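ATP-dependent RNA helicase HrpB (Escherichia coli, PDB 6EUD) hydrolyses ATP to ADP and phosphate as a DExH-box NTPase of the RNA helicase family and binds single-stranded RNA. Local coordinates at residues 733-745 and 765-779. Residues are numbered along the deposited sequence; the frame is centred on the assembly and turned at random.
Sequences RMQEMFGEATNPT and LQITRDLSDFWKGAY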
ATOM      1  N   ARG A 733       9.249  47.405 -30.042  1.00 40.01           N
ATOM      2  CA  ARG A 733       8.716  48.709 -30.424  1.00 43.53           C
ATOM      3  C   ARG A 733       7.504  48.516 -31.335  1.00 41.85           C
ATOM      4  O   ARG A 733       7.546  47.756 -32.300  1.00 40.71           O
ATOM      5  CB  ARG A 733       9.783  49.558 -31.109  1.00 46.00           C
ATOM      6  CG  ARG A 733      10.958  49.908 -30.213  1.00 47.52           C
ATOM      7  CD  ARG A 733      12.051  50.623 -30.992  1.00 50.50           C
ATOM      8  NE  ARG A 733      12.571  49.775 -32.056  1.00 52.77           N
ATOM      9  CZ  ARG A 733      13.423  50.179 -32.991  1.00 55.35           C
ATOM     10  NH1 ARG A 733      13.868  51.431 -32.996  1.00 57.06           N
ATOM     11  NH2 ARG A 733      13.835  49.325 -33.915  1.00 54.22           N
ATOM     12  N   MET A 734       6.418  49.190 -30.992  1.00 46.52           N
ATOM     13  CA  MET A 734       5.166  49.100 -31.727  1.00 45.68           C
ATOM     14  C   MET A 734       5.370  49.312 -33.219  1.00 48.74           C
ATOM     15  O   MET A 734       4.803  48.595 -34.035  1.00 50.72           O
ATOM     16  CB  MET A 734       4.174  50.123 -31.188  1.00 45.88           C
ATOM     17  CG  MET A 734       2.812  50.089 -31.857  1.00 48.00           C
ATOM     18  SD  MET A 734       1.658  51.282 -31.143  1.00 59.48           S
ATOM     19  CE  MET A 734       2.421  52.843 -31.572  1.00 51.74           C
ATOM     20  N   GLN A 735       6.207  50.282 -33.565  1.00 47.57           N
ATOM     21  CA  GLN A 735       6.453  50.628 -34.967  1.00 52.34           C
ATOM     22  C   GLN A 735       6.912  49.404 -35.793  1.00 49.89           C
ATOM     23  O   GLN A 735       6.643  49.319 -36.998  1.00 50.68           O
ATOM     24  CB  GLN A 735       7.489  51.769 -35.051  1.00 52.64           C
ATOM     25  CG  GLN A 735       8.886  51.364 -34.606  1.00 59.23           C
ATOM     26  CD  GLN A 735       9.598  52.412 -33.769  1.00 65.01           C
ATOM     27  OE1 GLN A 735       8.975  53.307 -33.210  1.00 71.02           O
ATOM     28  NE2 GLN A 735      10.912  52.285 -33.661  1.00 64.81           N
ATOM     29  N   GLU A 736       7.577  48.454 -35.135  1.00 42.64           N
ATOM     30  CA  GLU A 736       8.118  47.288 -35.819  1.00 43.08           C
ATOM     31  C   GLU A 736       7.048  46.239 -36.123  1.00 44.42           C
ATOM     32  O   GLU A 736       7.259  45.344 -36.931  1.00 45.23           O
ATOM     33  CB  GLU A 736       9.241  46.658 -34.992  1.00 46.27           C
ATOM     34  CG  GLU A 736      10.498  47.521 -34.872  1.00 52.38           C
ATOM     35  CD  GLU A 736      11.779  46.691 -34.775  1.00 56.32           C
ATOM     36  OE1 GLU A 736      12.165  46.259 -33.657  1.00 57.37           O
ATOM     37  OE2 GLU A 736      12.400  46.463 -35.832  1.00 57.37           O
ATOM     38  N   MET A 737       5.896  46.340 -35.471  1.00 46.67           N
ATOM     39  CA  MET A 737       4.825  45.370 -35.684  1.00 45.48           C
ATOM     40  C   MET A 737       3.859  45.787 -36.800  1.00 45.70           C
ATOM     41  O   MET A 737       2.848  45.119 -37.037  1.00 49.79           O
ATOM     42  CB  MET A 737       4.053  45.158 -34.388  1.00 37.12           C
ATOM     43  CG  MET A 737       4.883  44.543 -33.281  1.00 38.64           C
ATOM     44  SD  MET A 737       5.612  42.995 -33.802  1.00 46.70           S
ATOM     45  CE  MET A 737       4.131  42.053 -34.269  1.00 43.50           C
ATOM     46  N   PHE A 738       4.154  46.890 -37.478  1.00 43.51           N
ATOM     47  CA  PHE A 738       3.299  47.327 -38.579  1.00 48.11           C
ATOM     48  C   PHE A 738       3.281  46.324 -39.726  1.00 49.07           C
ATOM     49  O   PHE A 738       4.330  45.842 -40.168  1.00 52.22           O
ATOM     50  CB  PHE A 738       3.755  48.685 -39.108  1.00 51.76           C
ATOM     51  CG  PHE A 738       3.521  49.810 -38.159  1.00 50.93           C
ATOM     52  CD1 PHE A 738       2.623  49.672 -37.116  1.00 53.04           C
ATOM     53  CD2 PHE A 738       4.199  51.003 -38.305  1.00 47.30           C
ATOM     54  CE1 PHE A 738       2.404  50.713 -36.233  1.00 54.87           C
ATOM     55  CE2 PHE A 738       3.985  52.040 -37.427  1.00 50.34           C
ATOM     56  CZ  PHE A 738       3.085  51.898 -36.390  1.00 51.02           C
ATOM     57  N   GLY A 739       2.090  46.029 -40.230  1.00 50.70           N
ATOM     58  CA  GLY A 739       1.957  45.093 -41.331  1.00 53.90           C
ATOM     59  C   GLY A 739       1.481  43.726 -40.874  1.00 55.96           C
ATOM     60  O   GLY A 739       1.058  42.897 -41.687  1.00 55.95           O
ATOM     61  N   GLU A 740       1.553  43.496 -39.563  1.00 55.13           N
ATOM     62  CA  GLU A 740       1.096  42.252 -38.963  1.00 52.07           C
ATOM     63  C   GLU A 740      -0.341  42.401 -38.457  1.00 52.09           C
ATOM     64  O   GLU A 740      -0.625  43.212 -37.577  1.00 52.47           O
ATOM     65  CB  GLU A 740       2.040  41.826 -37.828  1.00 54.26           C
ATOM     66  CG  GLU A 740       1.644  40.534 -37.148  1.00 55.89           C
ATOM     67  CD  GLU A 740       1.538  39.371 -38.122  1.00 60.09           C
ATOM     68  OE1 GLU A 740       0.455  39.192 -38.727  1.00 60.91           O
ATOM     69  OE2 GLU A 740       2.529  38.625 -38.268  1.00 64.47           O
ATOM     70  N   ALA A 741      -1.252  41.625 -39.033  1.00 53.25           N
ATOM     71  CA  ALA A 741      -2.665  41.732 -38.683  1.00 54.79           C
ATOM     72  C   ALA A 741      -3.012  40.785 -37.546  1.00 55.37           C
ATOM     73  O   ALA A 741      -4.002  40.981 -36.843  1.00 58.12           O
ATOM     74  CB  ALA A 741      -3.529  41.441 -39.886  1.00 55.04           C
ATOM     75  N   THR A 742      -2.181  39.762 -37.369  1.00 51.84           N
ATOM     76  CA  THR A 742      -2.474  38.674 -36.448  1.00 46.30           C
ATOM     77  C   THR A 742      -1.421  38.564 -35.360  1.00 44.39           C
ATOM     78  O   THR A 742      -0.228  38.458 -35.649  1.00 45.22           O
ATOM     79  CB  THR A 742      -2.573  37.335 -37.195  1.00 46.48           C
ATOM     80  OG1 THR A 742      -3.649  37.393 -38.136  1.00 52.34           O
ATOM     81  CG2 THR A 742      -2.840  36.209 -36.235  1.00 48.75           C
ATOM     82  N   ASN A 743      -1.867  38.592 -34.110  1.00 41.94           N
ATOM     83  CA  ASN A 743      -0.963  38.431 -32.981  1.00 40.94           C
ATOM     84  C   ASN A 743      -0.050  37.215 -33.170  1.00 40.02           C
ATOM     85  O   ASN A 743      -0.523  36.115 -33.451  1.00 43.39           O
ATOM     86  CB  ASN A 743      -1.747  38.295 -31.671  1.00 40.55           C
ATOM     87  CG  ASN A 743      -0.912  38.655 -30.454  1.00 44.29           C
ATOM     88  OD1 ASN A 743      -1.002  39.775 -29.957  1.00 43.69           O
ATOM     89  ND2 ASN A 743      -0.077  37.720 -29.982  1.00 34.61           N
ATOM     90  N   PRO A 744       1.267  37.421 -33.055  1.00 34.36           N
ATOM     91  CA  PRO A 744       2.257  36.331 -33.160  1.00 33.20           C
ATOM     92  C   PRO A 744       1.965  35.156 -32.226  1.00 37.24           C
ATOM     93  O   PRO A 744       1.412  35.349 -31.141  1.00 38.07           O
ATOM     94  CB  PRO A 744       3.579  37.015 -32.760  1.00 32.30           C
ATOM     95  CG  PRO A 744       3.373  38.450 -33.110  1.00 33.19           C
ATOM     96  CD  PRO A 744       1.905  38.746 -32.938  1.00 37.34           C
ATOM     97  N   THR A 745       2.327  33.949 -32.650  1.00 32.42           N
ATOM     98  CA  THR A 745       2.136  32.769 -31.825  1.00 31.67           C
ATOM     99  C   THR A 745       3.286  31.804 -31.986  1.00 37.88           C
ATOM    100  O   THR A 745       3.934  31.776 -33.026  1.00 36.54           O
ATOM    101  CB  THR A 745       0.844  31.996 -32.159  1.00 44.74           C
ATOM    102  OG1 THR A 745       0.908  31.513 -33.507  1.00 45.68           O
ATOM    103  CG2 THR A 745      -0.375  32.867 -31.976  1.00 34.01           C
ATOM    104  N   LEU A 765       4.003  51.137 -24.167  1.00 58.33           N
ATOM    105  CA  LEU A 765       2.773  51.770 -24.609  1.00 56.48           C
ATOM    106  C   LEU A 765       1.539  50.911 -24.311  1.00 58.03           C
ATOM    107  O   LEU A 765       0.497  51.424 -23.922  1.00 64.54           O
ATOM    108  CB  LEU A 765       2.843  52.057 -26.106  1.00 51.96           C
ATOM    109  CG  LEU A 765       3.940  53.010 -26.572  1.00 52.87           C
ATOM    110  CD1 LEU A 765       3.904  53.180 -28.092  1.00 49.64           C
ATOM    111  CD2 LEU A 765       3.817  54.359 -25.870  1.00 52.72           C
ATOM    112  N   GLN A 766       1.659  49.604 -24.502  1.00 55.31           N
ATOM    113  CA  GLN A 766       0.536  48.698 -24.306  1.00 52.30           C
ATOM    114  C   GLN A 766       1.024  47.268 -24.099  1.00 50.59           C
ATOM    115  O   GLN A 766       2.002  46.844 -24.705  1.00 54.15           O
ATOM    116  CB  GLN A 766      -0.414  48.748 -25.506  1.00 53.15           C
ATOM    117  CG  GLN A 766      -1.728  48.005 -25.315  1.00 58.15           C
ATOM    118  CD  GLN A 766      -2.820  48.876 -24.724  1.00 64.81           C
ATOM    119  OE1 GLN A 766      -2.673  50.095 -24.631  1.00 69.22           O
ATOM    120  NE2 GLN A 766      -3.934  48.260 -24.350  1.00 63.65           N
ATOM    121  N   ILE A 767       0.336  46.531 -23.242  1.00 44.85           N
ATOM    122  CA  ILE A 767       0.568  45.111 -23.118  1.00 43.94           C
ATOM    123  C   ILE A 767      -0.638  44.339 -23.660  1.00 49.14           C
ATOM    124  O   ILE A 767      -1.753  44.452 -23.141  1.00 51.22           O
ATOM    125  CB  ILE A 767       0.821  44.723 -21.671  1.00 45.36           C
ATOM    126  CG1 ILE A 767       2.059  45.453 -21.146  1.00 48.09           C
ATOM    127  CG2 ILE A 767       0.984  43.223 -21.544  1.00 42.29           C
ATOM    128  CD1 ILE A 767       2.395  45.124 -19.676  1.00 46.45           C
ATOM    129  N   THR A 768      -0.418  43.557 -24.712  1.00 47.35           N
ATOM    130  CA  THR A 768      -1.522  42.860 -25.350  1.00 43.34           C
ATOM    131  C   THR A 768      -1.090  41.522 -25.945  1.00 42.55           C
ATOM    132  O   THR A 768       0.074  41.320 -26.325  1.00 37.00           O
ATOM    133  CB  THR A 768      -2.155  43.730 -26.459  1.00 44.30           C
ATOM    134  OG1 THR A 768      -3.313  43.077 -26.983  1.00 44.70           O
ATOM    135  CG2 THR A 768      -1.163  43.968 -27.605  1.00 42.41           C
ATOM    136  N   ARG A 769      -2.031  40.590 -26.009  1.00 43.99           N
ATOM    137  CA  ARG A 769      -1.785  39.377 -26.763  1.00 43.61           C
ATOM    138  C   ARG A 769      -2.909  39.209 -27.759  1.00 42.37           C
ATOM    139  O   ARG A 769      -3.089  38.141 -28.335  1.00 41.13           O
ATOM    140  CB  ARG A 769      -1.652  38.154 -25.851  1.00 44.00           C
ATOM    141  CG  ARG A 769      -2.879  37.799 -25.075  1.00 42.54           C
ATOM    142  CD  ARG A 769      -2.646  36.513 -24.325  1.00 41.88           C
ATOM    143  NE  ARG A 769      -3.817  36.154 -23.528  1.00 44.66           N
ATOM    144  CZ  ARG A 769      -3.928  35.016 -22.859  1.00 42.16           C
ATOM    145  NH1 ARG A 769      -2.936  34.132 -22.900  1.00 34.99           N
ATOM    146  NH2 ARG A 769      -5.023  34.764 -22.163  1.00 41.20           N
ATOM    147  N   ASP A 770      -3.660  40.289 -27.956  1.00 44.38           N
ATOM    148  CA  ASP A 770      -4.666  40.355 -29.002  1.00 47.92           C
ATOM    149  C   ASP A 770      -4.338  41.553 -29.887  1.00 52.41           C
ATOM    150  O   ASP A 770      -5.069  42.553 -29.885  1.00 56.94           O
ATOM    151  CB  ASP A 770      -6.077  40.489 -28.420  1.00 55.11           C
ATOM    152  CG  ASP A 770      -6.385  39.442 -27.360  1.00 63.22           C
ATOM    153  OD1 ASP A 770      -6.884  38.358 -27.721  1.00 68.17           O
ATOM    154  OD2 ASP A 770      -6.162  39.709 -26.161  1.00 66.50           O
ATOM    155  N   LEU A 771      -3.233  41.455 -30.624  1.00 45.15           N
ATOM    156  CA  LEU A 771      -2.750  42.551 -31.457  1.00 43.98           C
ATOM    157  C   LEU A 771      -3.835  43.109 -32.370  1.00 50.81           C
ATOM    158  O   LEU A 771      -3.934  44.328 -32.528  1.00 52.42           O
ATOM    159  CB  LEU A 771      -1.545  42.107 -32.290  1.00 41.18           C
ATOM    160  CG  LEU A 771      -0.958  43.080 -33.315  1.00 46.35           C
ATOM    161  CD1 LEU A 771      -0.411  44.367 -32.680  1.00 44.95           C
ATOM    162  CD2 LEU A 771       0.123  42.359 -34.112  1.00 46.60           C
ATOM    163  N   SER A 772      -4.653  42.225 -32.944  1.00 54.76           N
ATOM    164  CA  SER A 772      -5.769  42.626 -33.805  1.00 61.67           C
ATOM    165  C   SER A 772      -6.758  43.556 -33.094  1.00 60.23           C
ATOM    166  O   SER A 772      -7.200  44.553 -33.664  1.00 63.89           O
ATOM    167  CB  SER A 772      -6.497  41.393 -34.328  1.00 72.41           C
ATOM    168  OG  SER A 772      -7.494  41.762 -35.258  1.00 89.69           O
ATOM    169  N   ASP A 773      -7.095  43.238 -31.848  1.00 58.90           N
ATOM    170  CA  ASP A 773      -7.933  44.121 -31.036  1.00 61.48           C
ATOM    171  C   ASP A 773      -7.255  45.454 -30.754  1.00 58.06           C
ATOM    172  O   ASP A 773      -7.915  46.479 -30.594  1.00 63.65           O
ATOM    173  CB  ASP A 773      -8.295  43.468 -29.702  1.00 69.76           C
ATOM    174  CG  ASP A 773      -9.316  42.377 -29.852  1.00 82.17           C
ATOM    175  OD1 ASP A 773      -9.925  42.295 -30.940  1.00 90.76           O
ATOM    176  OD2 ASP A 773      -9.516  41.612 -28.882  1.00 86.40           O
ATOM    177  N   PHE A 774      -5.932  45.440 -30.662  1.00 52.72           N
ATOM    178  CA  PHE A 774      -5.218  46.652 -30.308  1.00 53.29           C
ATOM    179  C   PHE A 774      -5.260  47.677 -31.445  1.00 54.03           C
ATOM    180  O   PHE A 774      -5.576  48.849 -31.224  1.00 53.78           O
ATOM    181  CB  PHE A 774      -3.774  46.345 -29.935  1.00 49.49           C
ATOM    182  CG  PHE A 774      -2.950  47.568 -29.762  1.00 52.66           C
ATOM    183  CD1 PHE A 774      -3.113  48.378 -28.644  1.00 57.13           C
ATOM    184  CD2 PHE A 774      -2.039  47.945 -30.738  1.00 52.17           C
ATOM    185  CE1 PHE A 774      -2.356  49.542 -28.492  1.00 59.21           C
ATOM    186  CE2 PHE A 774      -1.284  49.100 -30.598  1.00 54.38           C
ATOM    187  CZ  PHE A 774      -1.443  49.901 -29.470  1.00 56.82           C
ATOM    188  N   TRP A 775      -4.939  47.225 -32.654  1.00 52.24           N
ATOM    189  CA  TRP A 775      -5.037  48.075 -33.833  1.00 56.56           C
ATOM    190  C   TRP A 775      -6.420  48.745 -33.944  1.00 59.90           C
ATOM    191  O   TRP A 775      -6.512  49.942 -34.215  1.00 58.62           O
ATOM    192  CB  TRP A 775      -4.763  47.274 -35.112  1.00 53.55           C
ATOM    193  CG  TRP A 775      -3.351  46.731 -35.323  1.00 49.08           C
ATOM    194  CD1 TRP A 775      -3.029  45.551 -35.932  1.00 46.30           C
ATOM    195  CD2 TRP A 775      -2.094  47.337 -34.949  1.00 47.40           C
ATOM    196  NE1 TRP A 775      -1.668  45.383 -35.965  1.00 45.96           N
ATOM    197  CE2 TRP A 775      -1.068  46.465 -35.373  1.00 47.33           C
ATOM    198  CE3 TRP A 775      -1.738  48.524 -34.295  1.00 47.78           C
ATOM    199  CZ2 TRP A 775       0.291  46.747 -35.177  1.00 41.45           C
ATOM    200  CZ3 TRP A 775      -0.392  48.804 -34.104  1.00 46.15           C
ATOM    201  CH2 TRP A 775       0.605  47.918 -34.541  1.00 43.30           C
ATOM    202  N   LYS A 776      -7.484  47.971 -33.730  1.00 61.61           N
ATOM    203  CA  LYS A 776      -8.848  48.497 -33.800  1.00 65.33           C
ATOM    204  C   LYS A 776      -9.247  49.267 -32.538  1.00 70.10           C
ATOM    205  O   LYS A 776     -10.143  50.104 -32.575  1.00 72.92           O
ATOM    206  CB  LYS A 776      -9.842  47.357 -34.039  1.00 68.15           C
ATOM    207  CG  LYS A 776      -9.672  46.639 -35.364  1.00 70.61           C
ATOM    208  CD  LYS A 776     -10.451  45.330 -35.391  1.00 74.17           C
ATOM    209  CE  LYS A 776     -10.336  44.640 -36.749  1.00 75.63           C
ATOM    210  NZ  LYS A 776     -11.077  45.364 -37.836  1.00 77.63           N
ATOM    211  N   GLY A 777      -8.586  48.988 -31.422  1.00 72.10           N
ATOM    212  CA  GLY A 777      -8.995  49.556 -30.149  1.00 71.54           C
ATOM    213  C   GLY A 777      -8.126  50.689 -29.645  1.00 72.04           C
ATOM    214  O   GLY A 777      -8.212  51.813 -30.136  1.00 71.42           O
ATOM    215  N   ALA A 778      -7.273  50.385 -28.668  1.00 71.80           N
ATOM    216  CA  ALA A 778      -6.494  51.400 -27.966  1.00 69.34           C
ATOM    217  C   ALA A 778      -5.448  52.082 -28.846  1.00 70.00           C
ATOM    218  O   ALA A 778      -4.853  53.080 -28.432  1.00 71.25           O
ATOM    219  CB  ALA A 778      -5.825  50.790 -26.749  1.00 65.46           C
ATOM    220  N   TYR A 779      -5.227  51.566 -30.054  1.00 68.04           N
ATOM    221  CA  TYR A 779      -4.231  52.164 -30.939  1.00 66.50           C
ATOM    222  C   TYR A 779      -4.557  53.612 -31.305  1.00 71.41           C
ATOM    223  O   TYR A 779      -3.648  54.434 -31.403  1.00 71.14           O
ATOM    224  CB  TYR A 779      -4.053  51.351 -32.227  1.00 61.88           C
ATOM    225  CG  TYR A 779      -3.115  52.023 -33.227  1.00 62.57           C
ATOM    226  CD1 TYR A 779      -1.727  51.952 -33.079  1.00 60.79           C
ATOM    227  CD2 TYR A 779      -3.615  52.743 -34.306  1.00 62.47           C
ATOM    228  CE1 TYR A 779      -0.870  52.572 -33.987  1.00 57.09           C
ATOM    229  CE2 TYR A 779      -2.764  53.369 -35.213  1.00 61.76           C
ATOM    230  CZ  TYR A 779      -1.398  53.277 -35.053  1.00 60.13           C
ATOM    231  OH  TYR A 779      -0.565  53.906 -35.964  1.00 63.37           O
TER
HETATM  232  O   HOH W   1      -4.990  38.954 -32.815  1.00 37.33           O
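In HrpB's C-terminal region (residues 667-799), the loop joining strands 729-733 and 745-746 packs Met734, Met737 and Phe738 against Trp775 of helix 771-776. The indole lies edge-on to the loop. Its NE1 gives a nearly straight hydrogen bond to Glu740 O (2.9 Å, 162°), within the ring plane. CZ2 lies 3.6 Å from Met737 O. CH2 meets the edge of the Phe738 ring at CD1, 3.7 Å away, the planes inclined at 49°. Leu771 CD1 rests on one indole face. Met734 CG is anti to the backbone N (chi1 -178°), and the chain runs extended to SD, bringing the sulfur to Met-aromatic contacts at the edges of Phe774 (CE2, 3.7 Å) and Tyr779 (CD1, 4.0 Å). A bend at chi3 turns CE to Leu765 CD1. At the helix start, Leu771 N donates to a lone pair of Asn743 OD1 (2.9 Å). Asn743 ND2 bonds Pro744 O and Leu753 O, which fixes the amide's rotation. An alanine in place of Trp775 would probably leave Glu740 O without its indole donor and open a gap beside Phe738. The two directional bonds are consistent with a defined seat for the loop, while sulfur and rings supply apolar contacts.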